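Local coordinates for protein glutathione s-transferase III (Zea mays, PDB 1AW9) that probably conjugates reduced glutathione to hydrophobic electrophiles, certain herbicides among them, as a phi-family glutathione transferase of maize, at residues 102-107 and 167-172; 112-117 and 128-132; 22-26 and 78-84; 56-60 and 73-78. All coordinates share one frame. Numbering follows the deposited sequence.

Contact 1. Residues 102-107 and 167-172; sequences ESHHFY and NHASYL
Aromatic side chains carry this buried contact between 102-107, on helix 92-122, and 167-172, which leads into helix 169-176. The first segment is helical with a wider pi-type turn, Y107 N to E102 O at 2.7 Å; in the second, L172 N bonds H168 O at 3.1 Å. The CA atoms of E102 and H168 lie 6.9 Å apart, those of Y107 and Y171 7.7 Å. N167 comes first: its ND2 gives a 2.9 Å hydrogen bond to a water that donates to E102 OE1 at 2.6 Å. H168 (chi1 m) lies between two partners, its NE2 bonded to Y146 OH and ND1 to A164 O. E102 CG sits over its imidazole face, 3.4 Å from the ring centroid in a CH-pi contact; the edge of the H168 ring meets the face of F106 (chi1 t), a T-shaped pair, centroids 4.8 Å apart and planes at 58°. Y171 (chi1 m) sets CB 3.7 Å from F106 CE2 and offers its ring face to the edge of Y107 (chi1 t), an offset T-shaped pair, centroids 5.1 Å apart and planes at 83°. L172 CD2 rests 3.9 Å from F106 CZ, in apolar space against W193 and W194 of helix 188-199. Aromatic rings thus pack between the helices, while the polar ends of E102, N167 and Y107 are bonded to their own partners, R68, N71 and N13, the last inferred to bind glutathione.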
loop_
_atom_site.group_PDB
_atom_site.type_symbol
_atom_site.label_atom_id
_atom_site.label_comp_id
_atom_site.label_asym_id
_atom_site.label_seq_id
_atom_site.Cartn_x
_atom_site.Cartn_y
_atom_site.Cartn_z
ATOM N N GLU A 102 -12.991 -13.570 17.129
ATOM C CA GLU A 102 -13.358 -12.158 17.232
ATOM C C GLU A 102 -12.120 -11.264 17.137
ATOM O O GLU A 102 -12.136 -10.231 16.468
ATOM C CB GLU A 102 -14.091 -11.885 18.554
ATOM C CG GLU A 102 -14.565 -10.434 18.784
ATOM C CD GLU A 102 -13.506 -9.512 19.420
ATOM O OE1 GLU A 102 -12.859 -9.924 20.391
ATOM O OE2 GLU A 102 -13.308 -8.367 18.963
ATOM N N SER A 103 -11.051 -11.703 17.789
ATOM C CA SER A 103 -9.797 -10.994 17.873
ATOM C C SER A 103 -9.063 -10.971 16.554
ATOM O O SER A 103 -8.524 -9.930 16.167
ATOM C CB SER A 103 -8.938 -11.711 18.904
ATOM O OG SER A 103 -7.968 -10.869 19.467
ATOM N N HIS A 104 -9.056 -12.108 15.864
ATOM C CA HIS A 104 -8.347 -12.227 14.606
ATOM C C HIS A 104 -9.103 -12.138 13.314
ATOM O O HIS A 104 -8.479 -11.988 12.261
ATOM C CB HIS A 104 -7.533 -13.495 14.605
ATOM C CG HIS A 104 -6.548 -13.523 15.714
ATOM N ND1 HIS A 104 -5.715 -12.451 15.975
ATOM C CD2 HIS A 104 -6.352 -14.410 16.714
ATOM C CE1 HIS A 104 -5.053 -12.674 17.095
ATOM N NE2 HIS A 104 -5.422 -13.855 17.568
ATOM N N HIS A 105 -10.418 -12.267 13.352
ATOM C CA HIS A 105 -11.188 -12.196 12.122
ATOM C C HIS A 105 -12.219 -11.137 12.053
ATOM O O HIS A 105 -12.430 -10.545 11.001
ATOM C CB HIS A 105 -11.851 -13.519 11.844
ATOM C CG HIS A 105 -10.877 -14.565 11.520
ATOM N ND1 HIS A 105 -10.364 -15.410 12.478
ATOM C CD2 HIS A 105 -10.218 -14.836 10.374
ATOM C CE1 HIS A 105 -9.428 -16.157 11.930
ATOM N NE2 HIS A 105 -9.317 -15.828 10.653
ATOM N N PHE A 106 -12.892 -10.911 13.154
ATOM C CA PHE A 106 -13.935 -9.914 13.185
ATOM C C PHE A 106 -13.323 -8.540 13.423
ATOM O O PHE A 106 -13.443 -7.637 12.581
ATOM C CB PHE A 106 -14.974 -10.290 14.267
ATOM C CG PHE A 106 -16.083 -9.289 14.420
ATOM C CD1 PHE A 106 -17.200 -9.327 13.586
ATOM C CD2 PHE A 106 -15.986 -8.261 15.351
ATOM C CE1 PHE A 106 -18.200 -8.341 13.669
ATOM C CE2 PHE A 106 -16.983 -7.270 15.443
ATOM C CZ PHE A 106 -18.087 -7.315 14.592
ATOM N N TYR A 107 -12.608 -8.407 14.520
ATOM C CA TYR A 107 -12.039 -7.105 14.840
ATOM C C TYR A 107 -11.203 -6.446 13.736
ATOM O O TYR A 107 -11.534 -5.344 13.283
ATOM C CB TYR A 107 -11.237 -7.151 16.163
ATOM C CG TYR A 107 -10.653 -5.805 16.533
ATOM C CD1 TYR A 107 -11.483 -4.768 16.920
ATOM C CD2 TYR A 107 -9.298 -5.562 16.414
ATOM C CE1 TYR A 107 -10.983 -3.492 17.172
ATOM C CE2 TYR A 107 -8.767 -4.270 16.666
ATOM C CZ TYR A 107 -9.624 -3.230 17.045
ATOM O OH TYR A 107 -9.183 -1.916 17.281
ATOM N N ASN A 167 -17.790 -9.337 23.661
ATOM C CA ASN A 167 -16.619 -8.711 23.044
ATOM C C ASN A 167 -16.920 -8.162 21.651
ATOM O O ASN A 167 -16.205 -7.295 21.148
ATOM C CB ASN A 167 -15.437 -9.689 23.010
ATOM C CG ASN A 167 -14.616 -9.666 24.308
ATOM O OD1 ASN A 167 -14.829 -8.819 25.180
ATOM N ND2 ASN A 167 -13.644 -10.543 24.407
ATOM N N HIS A 168 -18.029 -8.615 21.065
ATOM C CA HIS A 168 -18.441 -8.177 19.746
ATOM C C HIS A 168 -19.340 -6.995 19.789
ATOM O O HIS A 168 -19.394 -6.253 18.833
ATOM C CB HIS A 168 -19.247 -9.251 19.051
ATOM C CG HIS A 168 -18.425 -10.380 18.526
ATOM N ND1 HIS A 168 -18.043 -11.441 19.301
ATOM C CD2 HIS A 168 -17.972 -10.629 17.282
ATOM C CE1 HIS A 168 -17.393 -12.308 18.558
ATOM N NE2 HIS A 168 -17.333 -11.842 17.315
ATOM N N ALA A 169 -20.070 -6.812 20.878
ATOM C CA ALA A 169 -21.072 -5.761 20.936
ATOM C C ALA A 169 -20.793 -4.325 20.503
ATOM O O ALA A 169 -21.615 -3.745 19.774
ATOM C CB ALA A 169 -21.763 -5.786 22.268
ATOM N N SER A 170 -19.676 -3.726 20.948
ATOM C CA SER A 170 -19.381 -2.340 20.592
ATOM C C SER A 170 -19.141 -2.174 19.118
ATOM O O SER A 170 -19.634 -1.223 18.527
ATOM C CB SER A 170 -18.236 -1.749 21.402
ATOM O OG SER A 170 -17.021 -2.377 21.138
ATOM N N TYR A 171 -18.422 -3.105 18.504
ATOM C CA TYR A 171 -18.182 -3.005 17.085
ATOM C C TYR A 171 -19.400 -3.321 16.232
ATOM O O TYR A 171 -19.567 -2.707 15.179
ATOM C CB TYR A 171 -16.928 -3.747 16.670
ATOM C CG TYR A 171 -15.707 -2.836 16.757
ATOM C CD1 TYR A 171 -15.373 -1.985 15.700
ATOM C CD2 TYR A 171 -14.898 -2.807 17.901
ATOM C CE1 TYR A 171 -14.275 -1.140 15.776
ATOM C CE2 TYR A 171 -13.784 -1.950 17.983
ATOM C CZ TYR A 171 -13.489 -1.128 16.912
ATOM O OH TYR A 171 -12.382 -0.302 16.957
ATOM N N LEU A 172 -20.301 -4.194 16.699
ATOM C CA LEU A 172 -21.524 -4.474 15.951
ATOM C C LEU A 172 -22.369 -3.191 15.983
ATOM O O LEU A 172 -22.981 -2.787 14.984
ATOM C CB LEU A 172 -22.299 -5.636 16.579
ATOM C CG LEU A 172 -21.863 -7.060 16.233
ATOM C CD1 LEU A 172 -22.736 -7.983 17.019
ATOM C CD2 LEU A 172 -21.979 -7.372 14.742
HETATM O O HOH W 1 -12.445 -11.887 22.110
#

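Contact 2. Residues 112-117 and 128-132; sequences PLVFQL and DAAVV
P112 opens the first segment where helix 92-122 is kinked, as befits a residue whose ring nitrogen has no hydrogen to give to the preceding turn. The segment 112-117 continues as helix, widening to a pi-type turn at 115-117, and 128-132 supplies an N-cap residue, D128, followed by the first turn of helix 129-152. By CA distance P112 faces V131 (7.2 Å) and L113 faces V132 (5.8 Å), while Q116, a turn later, faces D128 (6.4 Å), so the senses are broadly opposed but inclined. P112 CB touches V131 CG1 at 4.2 Å. L113 (chi1 m, chi2 t) brings CD2 to 4.1 Å from V132 CG1 and 3.5 Å from V132 O. Q116 (chi1 m, chi2 m) folds so that CG packs on V131 CG1 at 3.7 Å and CB on V132 CG2 at 3.9 Å, while OE1 accepts from D128 N at 2.8 Å and also from R120. A long amide suits the place, apolar along its stem and an acceptor at its tip. L117 CD2 completes the row, 4.0 Å from V132 CG2. D128 (chi1 t) turns OD1 back to V131 N at 3.3 Å and, weakly, to A130 N at 2.9 Å; its OD2 forms a salt bridge with K134 of a third subunit. This is a helix-loop-helix hairpin, helix 129-152 turning back along helix 92-122 in the all-helical C-terminal domain of glutathione transferases.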
loop_
_atom_site.group_PDB
_atom_site.type_symbol
_atom_site.label_atom_id
_atom_site.label_comp_id
_atom_site.label_asym_id
_atom_site.label_seq_id
_atom_site.Cartn_x
_atom_site.Cartn_y
_atom_site.Cartn_z
ATOM N N PRO A 112 -11.391 -1.223 10.631
ATOM C CA PRO A 112 -11.080 -0.330 9.502
ATOM C C PRO A 112 -12.343 0.280 8.925
ATOM O O PRO A 112 -12.328 1.421 8.499
ATOM C CB PRO A 112 -10.452 -1.271 8.489
ATOM C CG PRO A 112 -9.745 -2.251 9.339
ATOM C CD PRO A 112 -10.696 -2.516 10.475
ATOM N N LEU A 113 -13.426 -0.493 8.904
ATOM C CA LEU A 113 -14.692 -0.029 8.361
ATOM C C LEU A 113 -15.278 1.106 9.205
ATOM O O LEU A 113 -15.795 2.086 8.673
ATOM C CB LEU A 113 -15.688 -1.192 8.250
ATOM C CG LEU A 113 -15.377 -2.251 7.186
ATOM C CD1 LEU A 113 -16.440 -3.316 7.202
ATOM C CD2 LEU A 113 -15.312 -1.641 5.813
ATOM N N VAL A 114 -15.207 0.968 10.525
ATOM C CA VAL A 114 -15.724 1.997 11.438
ATOM C C VAL A 114 -14.842 3.220 11.339
ATOM O O VAL A 114 -15.328 4.345 11.318
ATOM C CB VAL A 114 -15.763 1.485 12.892
ATOM C CG1 VAL A 114 -15.911 2.640 13.844
ATOM C CG2 VAL A 114 -16.918 0.491 13.036
ATOM N N PHE A 115 -13.551 2.995 11.175
ATOM C CA PHE A 115 -12.625 4.082 11.051
ATOM C C PHE A 115 -12.787 4.927 9.782
ATOM O O PHE A 115 -12.727 6.156 9.833
ATOM C CB PHE A 115 -11.201 3.600 11.109
ATOM C CG PHE A 115 -10.257 4.663 10.767
ATOM C CD1 PHE A 115 -10.110 5.750 11.620
ATOM C CD2 PHE A 115 -9.645 4.687 9.517
ATOM C CE1 PHE A 115 -9.379 6.853 11.241
ATOM C CE2 PHE A 115 -8.908 5.786 9.127
ATOM C CZ PHE A 115 -8.778 6.878 9.992
ATOM N N GLN A 116 -12.866 4.277 8.630
ATOM C CA GLN A 116 -13.026 4.985 7.371
ATOM C C GLN A 116 -14.412 5.629 7.187
ATOM O O GLN A 116 -14.528 6.723 6.637
ATOM C CB GLN A 116 -12.778 4.029 6.205
ATOM C CG GLN A 116 -11.401 3.499 6.108
ATOM C CD GLN A 116 -10.439 4.554 5.720
ATOM O OE1 GLN A 116 -10.796 5.505 5.028
ATOM N NE2 GLN A 116 -9.214 4.422 6.155
ATOM N N LEU A 117 -15.461 4.939 7.623
ATOM C CA LEU A 117 -16.816 5.424 7.409
ATOM C C LEU A 117 -17.397 6.333 8.487
ATOM O O LEU A 117 -18.345 7.062 8.208
ATOM C CB LEU A 117 -17.767 4.232 7.159
ATOM C CG LEU A 117 -17.408 3.264 6.029
ATOM C CD1 LEU A 117 -18.203 1.967 6.134
ATOM C CD2 LEU A 117 -17.653 3.945 4.706
ATOM N N ASP A 128 -11.582 5.821 2.402
ATOM C CA ASP A 128 -10.725 5.247 1.390
ATOM C C ASP A 128 -11.472 4.041 0.788
ATOM O O ASP A 128 -11.588 3.004 1.420
ATOM C CB ASP A 128 -9.426 4.802 2.011
ATOM C CG ASP A 128 -8.425 4.310 0.973
ATOM O OD1 ASP A 128 -8.783 3.503 0.095
ATOM O OD2 ASP A 128 -7.254 4.721 1.029
ATOM N N ALA A 129 -11.903 4.152 -0.463
ATOM C CA ALA A 129 -12.641 3.087 -1.122
ATOM C C ALA A 129 -11.928 1.759 -1.126
ATOM O O ALA A 129 -12.556 0.729 -1.016
ATOM C CB ALA A 129 -12.981 3.477 -2.533
ATOM N N ALA A 130 -10.618 1.777 -1.279
ATOM C CA ALA A 130 -9.875 0.541 -1.332
ATOM C C ALA A 130 -9.899 -0.204 -0.005
ATOM O O ALA A 130 -9.903 -1.431 0.021
ATOM C CB ALA A 130 -8.451 0.825 -1.719
ATOM N N VAL A 131 -9.826 0.554 1.087
ATOM C CA VAL A 131 -9.824 0.008 2.443
ATOM C C VAL A 131 -11.206 -0.515 2.796
ATOM O O VAL A 131 -11.346 -1.597 3.350
ATOM C CB VAL A 131 -9.437 1.078 3.447
ATOM C CG1 VAL A 131 -9.597 0.554 4.860
ATOM C CG2 VAL A 131 -7.987 1.536 3.199
ATOM N N VAL A 132 -12.229 0.247 2.440
ATOM C CA VAL A 132 -13.595 -0.176 2.696
ATOM C C VAL A 132 -13.890 -1.476 1.929
ATOM O O VAL A 132 -14.378 -2.434 2.526
ATOM C CB VAL A 132 -14.595 0.923 2.304
ATOM C CG1 VAL A 132 -16.044 0.378 2.280
ATOM C CG2 VAL A 132 -14.462 2.106 3.257
#

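Contact 3. Residues 22-26 and 78-84; sequences NEKGL and YASEGTD
K24 extends its amine into the curled loop 78-84, where NZ is ringed by the carbonyl oxygens of T83 (O, 2.8 Å), Y78 (O, 2.9 Å) and E81 (O, 3.0 Å) and, at 2.7 Å, by a water that bonds D84 OD1 at 3.1 Å: four acceptors in hydrogen-bonding reach sharing three protons. A long cationic chain (chi1 m, chi2 m, then t, t) suits the carbonyl-lined inside of the loop. Beside it, T83 donates twice to E23: OG1 to OE1 at 2.9 Å and N to the backbone O at 3.3 Å. R200 adds a salt bridge to E23. Helix 12-23 of the thioredoxin-like N-terminal domain ends here in a Schellman motif, with G25 at positive phi and its N 2.8 Å from N22 O, while the loop follows helix 67-77 and leads to helix 92-122. Glycine suits position 82: phi is positive (41°), and a CB there would run into E23 O and K24 CA; G82 CA lies 4.0 Å from K24 CA. Farther out, L26 (chi1 m, chi2 t) makes a CH-pi contact, CD1 3.6 Å from the centroid of the Y78 ring.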
loop_
_atom_site.group_PDB
_atom_site.type_symbol
_atom_site.label_atom_id
_atom_site.label_comp_id
_atom_site.label_asym_id
_atom_site.label_seq_id
_atom_site.Cartn_x
_atom_site.Cartn_y
_atom_site.Cartn_z
ATOM N N ASN A 22 -20.674 -3.351 32.792
ATOM C CA ASN A 22 -22.094 -3.269 33.098
ATOM C C ASN A 22 -22.718 -4.641 33.254
ATOM O O ASN A 22 -23.581 -4.832 34.088
ATOM C CB ASN A 22 -22.828 -2.504 32.037
ATOM C CG ASN A 22 -22.453 -1.085 32.048
ATOM O OD1 ASN A 22 -22.332 -0.501 33.108
ATOM N ND2 ASN A 22 -22.200 -0.514 30.879
ATOM N N GLU A 23 -22.296 -5.615 32.466
ATOM C CA GLU A 23 -22.877 -6.938 32.594
ATOM C C GLU A 23 -22.641 -7.432 34.008
ATOM O O GLU A 23 -23.536 -7.970 34.627
ATOM C CB GLU A 23 -22.257 -7.902 31.587
ATOM C CG GLU A 23 -22.756 -7.737 30.168
ATOM C CD GLU A 23 -24.158 -8.309 29.939
ATOM O OE1 GLU A 23 -24.626 -9.134 30.748
ATOM O OE2 GLU A 23 -24.800 -7.951 28.937
ATOM N N LYS A 24 -21.411 -7.274 34.488
ATOM C CA LYS A 24 -20.993 -7.681 35.827
ATOM C C LYS A 24 -21.559 -6.713 36.885
ATOM O O LYS A 24 -21.390 -6.920 38.088
ATOM C CB LYS A 24 -19.459 -7.675 35.896
ATOM C CG LYS A 24 -18.808 -8.847 35.185
ATOM C CD LYS A 24 -18.800 -10.024 36.115
ATOM C CE LYS A 24 -18.822 -11.315 35.375
ATOM N NZ LYS A 24 -19.219 -12.407 36.297
ATOM N N GLY A 25 -22.223 -5.658 36.421
ATOM C CA GLY A 25 -22.778 -4.667 37.313
ATOM C C GLY A 25 -21.753 -4.005 38.233
ATOM O O GLY A 25 -22.110 -3.539 39.326
ATOM N N LEU A 26 -20.502 -3.902 37.792
ATOM C CA LEU A 26 -19.468 -3.296 38.606
ATOM C C LEU A 26 -19.541 -1.793 38.513
ATOM O O LEU A 26 -20.113 -1.269 37.583
ATOM C CB LEU A 26 -18.094 -3.793 38.178
ATOM C CG LEU A 26 -17.863 -5.305 38.332
ATOM C CD1 LEU A 26 -16.512 -5.709 37.785
ATOM C CD2 LEU A 26 -17.938 -5.710 39.797
ATOM N N TYR A 78 -14.342 -11.128 38.926
ATOM C CA TYR A 78 -15.627 -10.850 39.509
ATOM C C TYR A 78 -16.632 -11.827 38.927
ATOM O O TYR A 78 -17.747 -11.442 38.574
ATOM C CB TYR A 78 -16.047 -9.440 39.189
ATOM C CG TYR A 78 -15.098 -8.402 39.686
ATOM C CD1 TYR A 78 -15.250 -7.878 40.945
ATOM C CD2 TYR A 78 -14.101 -7.886 38.864
ATOM C CE1 TYR A 78 -14.457 -6.862 41.379
ATOM C CE2 TYR A 78 -13.292 -6.857 39.289
ATOM C CZ TYR A 78 -13.480 -6.352 40.553
ATOM O OH TYR A 78 -12.715 -5.322 41.028
ATOM N N ALA A 79 -16.237 -13.095 38.872
ATOM C CA ALA A 79 -17.046 -14.183 38.333
ATOM C C ALA A 79 -18.501 -14.292 38.821
ATOM O O ALA A 79 -19.362 -14.801 38.089
ATOM C CB ALA A 79 -16.331 -15.486 38.581
ATOM N N SER A 80 -18.768 -13.833 40.042
ATOM C CA SER A 80 -20.092 -13.915 40.635
ATOM C C SER A 80 -20.981 -12.710 40.422
ATOM O O SER A 80 -22.186 -12.865 40.195
ATOM C CB SER A 80 -19.950 -14.189 42.112
ATOM O OG SER A 80 -18.993 -15.219 42.281
ATOM N N GLU A 81 -20.433 -11.507 40.559
ATOM C CA GLU A 81 -21.251 -10.324 40.336
ATOM C C GLU A 81 -21.870 -10.461 38.945
ATOM O O GLU A 81 -21.274 -11.077 38.052
ATOM C CB GLU A 81 -20.421 -9.040 40.398
ATOM C CG GLU A 81 -20.409 -8.347 41.758
ATOM C CD GLU A 81 -19.207 -8.722 42.616
ATOM O OE1 GLU A 81 -18.077 -8.773 42.093
ATOM O OE2 GLU A 81 -19.382 -8.938 43.828
ATOM N N GLY A 82 -23.077 -9.910 38.802
ATOM C CA GLY A 82 -23.822 -9.938 37.552
ATOM C C GLY A 82 -23.771 -11.240 36.777
ATOM O O GLY A 82 -23.582 -12.318 37.343
ATOM N N THR A 83 -23.869 -11.110 35.459
ATOM C CA THR A 83 -23.866 -12.230 34.538
ATOM C C THR A 83 -22.616 -13.060 34.594
ATOM O O THR A 83 -21.508 -12.550 34.725
ATOM C CB THR A 83 -23.989 -11.730 33.089
ATOM O OG1 THR A 83 -25.126 -10.861 32.979
ATOM C CG2 THR A 83 -24.108 -12.892 32.105
ATOM N N ASP A 84 -22.789 -14.347 34.403
ATOM C CA ASP A 84 -21.652 -15.210 34.405
ATOM C C ASP A 84 -21.188 -15.182 32.950
ATOM O O ASP A 84 -21.782 -15.852 32.097
ATOM C CB ASP A 84 -22.061 -16.623 34.817
ATOM C CG ASP A 84 -20.866 -17.532 35.056
ATOM O OD1 ASP A 84 -19.703 -17.049 34.948
ATOM O OD2 ASP A 84 -21.100 -18.730 35.368
HETATM O O HOH W 2 -18.039 -14.386 34.899
#

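Contact 4. Residues 56-60 and 73-78; sequences ALVDG and YIASKY
Two polar groups and a charge gather on one carboxylate. D59, on strand 56-59 with chi1 t, points its CA-to-CB bond toward helix 67-77 and meets two side chains from the last turn of the helix, Y73 and K77, and Y78 just past it. Y73 (chi1 t) donates from OH to D59 OD2 at 2.8 Å, and Y78 (chi1 m) donates from OH to D59 OD1, also at 2.8 Å, in a weak hydrogen bond. Tyrosine is long enough to bridge the gap, since the nearest CA pair, D59 with I74, is 9.2 Å apart. The ionic term is K77 NZ to D59 OD2 at 3.1 Å, a salt bridge from the exposed side of the helix. Apolar packing is slighter: L57 (chi1 t) places CD2 4.0 Å from I74 CD1 (chi1 m, chi2 m), branched chains that meet between sheet and helix, alongside L3 and L26. The backbone is extended at 56-59, turns at G60 with positive phi, and is helical from 73 to 77. The strand and helix segments run 28° apart, with axes 12.2 Å apart at their closest. Strands 56-59 and 62-65 followed by helix 67-77 form the C-terminal beta-beta-alpha part of the thioredoxin-like fold, the helix packed on the sheet.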
loop_
_atom_site.group_PDB
_atom_site.type_symbol
_atom_site.label_atom_id
_atom_site.label_comp_id
_atom_site.label_asym_id
_atom_site.label_seq_id
_atom_site.Cartn_x
_atom_site.Cartn_y
_atom_site.Cartn_z
ATOM N N ALA A 56 -7.152 1.678 29.511
ATOM C CA ALA A 56 -6.388 1.104 30.617
ATOM C C ALA A 56 -7.398 1.053 31.770
ATOM O O ALA A 56 -8.359 1.824 31.825
ATOM C CB ALA A 56 -5.209 1.964 30.981
ATOM N N LEU A 57 -7.249 0.091 32.644
ATOM C CA LEU A 57 -8.179 0.039 33.745
ATOM C C LEU A 57 -7.374 -0.119 34.998
ATOM O O LEU A 57 -6.394 -0.881 35.006
ATOM C CB LEU A 57 -9.147 -1.140 33.599
ATOM C CG LEU A 57 -10.128 -1.381 34.749
ATOM C CD1 LEU A 57 -11.529 -0.983 34.345
ATOM C CD2 LEU A 57 -10.093 -2.828 35.125
ATOM N N VAL A 58 -7.716 0.659 36.019
ATOM C CA VAL A 58 -7.022 0.524 37.306
ATOM C C VAL A 58 -7.949 -0.178 38.305
ATOM O O VAL A 58 -9.029 0.331 38.621
ATOM C CB VAL A 58 -6.587 1.874 37.908
ATOM C CG1 VAL A 58 -5.977 1.629 39.285
ATOM C CG2 VAL A 58 -5.590 2.567 36.994
ATOM N N ASP A 59 -7.573 -1.379 38.723
ATOM C CA ASP A 59 -8.374 -2.129 39.671
ATOM C C ASP A 59 -7.669 -2.159 41.033
ATOM O O ASP A 59 -6.975 -3.132 41.413
ATOM C CB ASP A 59 -8.646 -3.538 39.168
ATOM C CG ASP A 59 -9.627 -4.284 40.053
ATOM O OD1 ASP A 59 -10.513 -3.625 40.631
ATOM O OD2 ASP A 59 -9.496 -5.523 40.189
ATOM N N GLY A 60 -7.884 -1.077 41.772
ATOM C CA GLY A 60 -7.255 -0.940 43.058
ATOM C C GLY A 60 -5.774 -0.745 42.829
ATOM O O GLY A 60 -5.337 0.329 42.444
ATOM N N TYR A 73 -9.979 -10.637 32.526
ATOM C CA TYR A 73 -9.594 -10.508 33.932
ATOM C C TYR A 73 -10.819 -10.213 34.799
ATOM O O TYR A 73 -11.087 -10.898 35.769
ATOM C CB TYR A 73 -8.574 -9.393 34.078
ATOM C CG TYR A 73 -8.353 -8.918 35.489
ATOM C CD1 TYR A 73 -7.467 -9.575 36.345
ATOM C CD2 TYR A 73 -8.976 -7.757 35.943
ATOM C CE1 TYR A 73 -7.201 -9.074 37.607
ATOM C CE2 TYR A 73 -8.720 -7.252 37.197
ATOM C CZ TYR A 73 -7.829 -7.907 38.018
ATOM O OH TYR A 73 -7.536 -7.327 39.230
ATOM N N ILE A 74 -11.553 -9.180 34.442
ATOM C CA ILE A 74 -12.745 -8.815 35.154
ATOM C C ILE A 74 -13.771 -9.960 35.139
ATOM O O ILE A 74 -14.419 -10.181 36.140
ATOM C CB ILE A 74 -13.360 -7.568 34.512
ATOM C CG1 ILE A 74 -12.459 -6.352 34.742
ATOM C CG2 ILE A 74 -14.798 -7.386 34.953
ATOM C CD1 ILE A 74 -12.118 -6.056 36.190
ATOM N N ALA A 75 -13.919 -10.674 34.020
ATOM C CA ALA A 75 -14.898 -11.763 33.899
ATOM C C ALA A 75 -14.610 -12.944 34.813
ATOM O O ALA A 75 -15.529 -13.630 35.256
ATOM C CB ALA A 75 -15.030 -12.235 32.455
ATOM N N SER A 76 -13.343 -13.212 35.080
ATOM C CA SER A 76 -13.018 -14.319 35.971
ATOM C C SER A 76 -12.851 -13.853 37.412
ATOM O O SER A 76 -13.218 -14.565 38.339
ATOM C CB SER A 76 -11.776 -15.081 35.493
ATOM O OG SER A 76 -10.764 -14.202 35.026
ATOM N N LYS A 77 -12.350 -12.639 37.596
ATOM C CA LYS A 77 -12.131 -12.091 38.923
ATOM C C LYS A 77 -13.449 -11.814 39.607
ATOM O O LYS A 77 -13.654 -12.206 40.751
ATOM C CB LYS A 77 -11.286 -10.819 38.859
ATOM C CG LYS A 77 -10.756 -10.364 40.181
ATOM C CD LYS A 77 -10.977 -8.903 40.310
ATOM C CE LYS A 77 -10.606 -8.381 41.687
ATOM N NZ LYS A 77 -9.149 -8.144 41.814
ATOM N N TYR A 78 -14.342 -11.128 38.926
ATOM C CA TYR A 78 -15.627 -10.850 39.509
ATOM C C TYR A 78 -16.632 -11.827 38.927
ATOM O O TYR A 78 -17.747 -11.442 38.574
ATOM C CB TYR A 78 -16.047 -9.440 39.189
ATOM C CG TYR A 78 -15.098 -8.402 39.686
ATOM C CD1 TYR A 78 -15.250 -7.878 40.945
ATOM C CD2 TYR A 78 -14.101 -7.886 38.864
ATOM C CE1 TYR A 78 -14.457 -6.862 41.379
ATOM C CE2 TYR A 78 -13.292 -6.857 39.289
ATOM C CZ TYR A 78 -13.480 -6.352 40.553
ATOM O OH TYR A 78 -12.715 -5.322 41.028
#

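In the fold
From the N terminus, contact 3 opens first, at the end of helix 12-23, and closes only at loop 78-84. Within that long loop contact 4 opens on strand 56-59 and closes at the end of helix 67-77. Contact 3 ties the end of helix 12-23 to the loop 78-84, contact 4 ties helix 67-77 to the sheet, and the two meet at Y78, L26 and I74. The chain then enters helix 92-122. Contact 1 opens there and closes at helix 169-176, and the shorter hairpin of contact 2 lies wholly within it; V114 of contact 2 packs on Y171 of contact 1. Contacts 2 and 3 fall on opposite sides of the chain's centre, about 35 Å apart between centres.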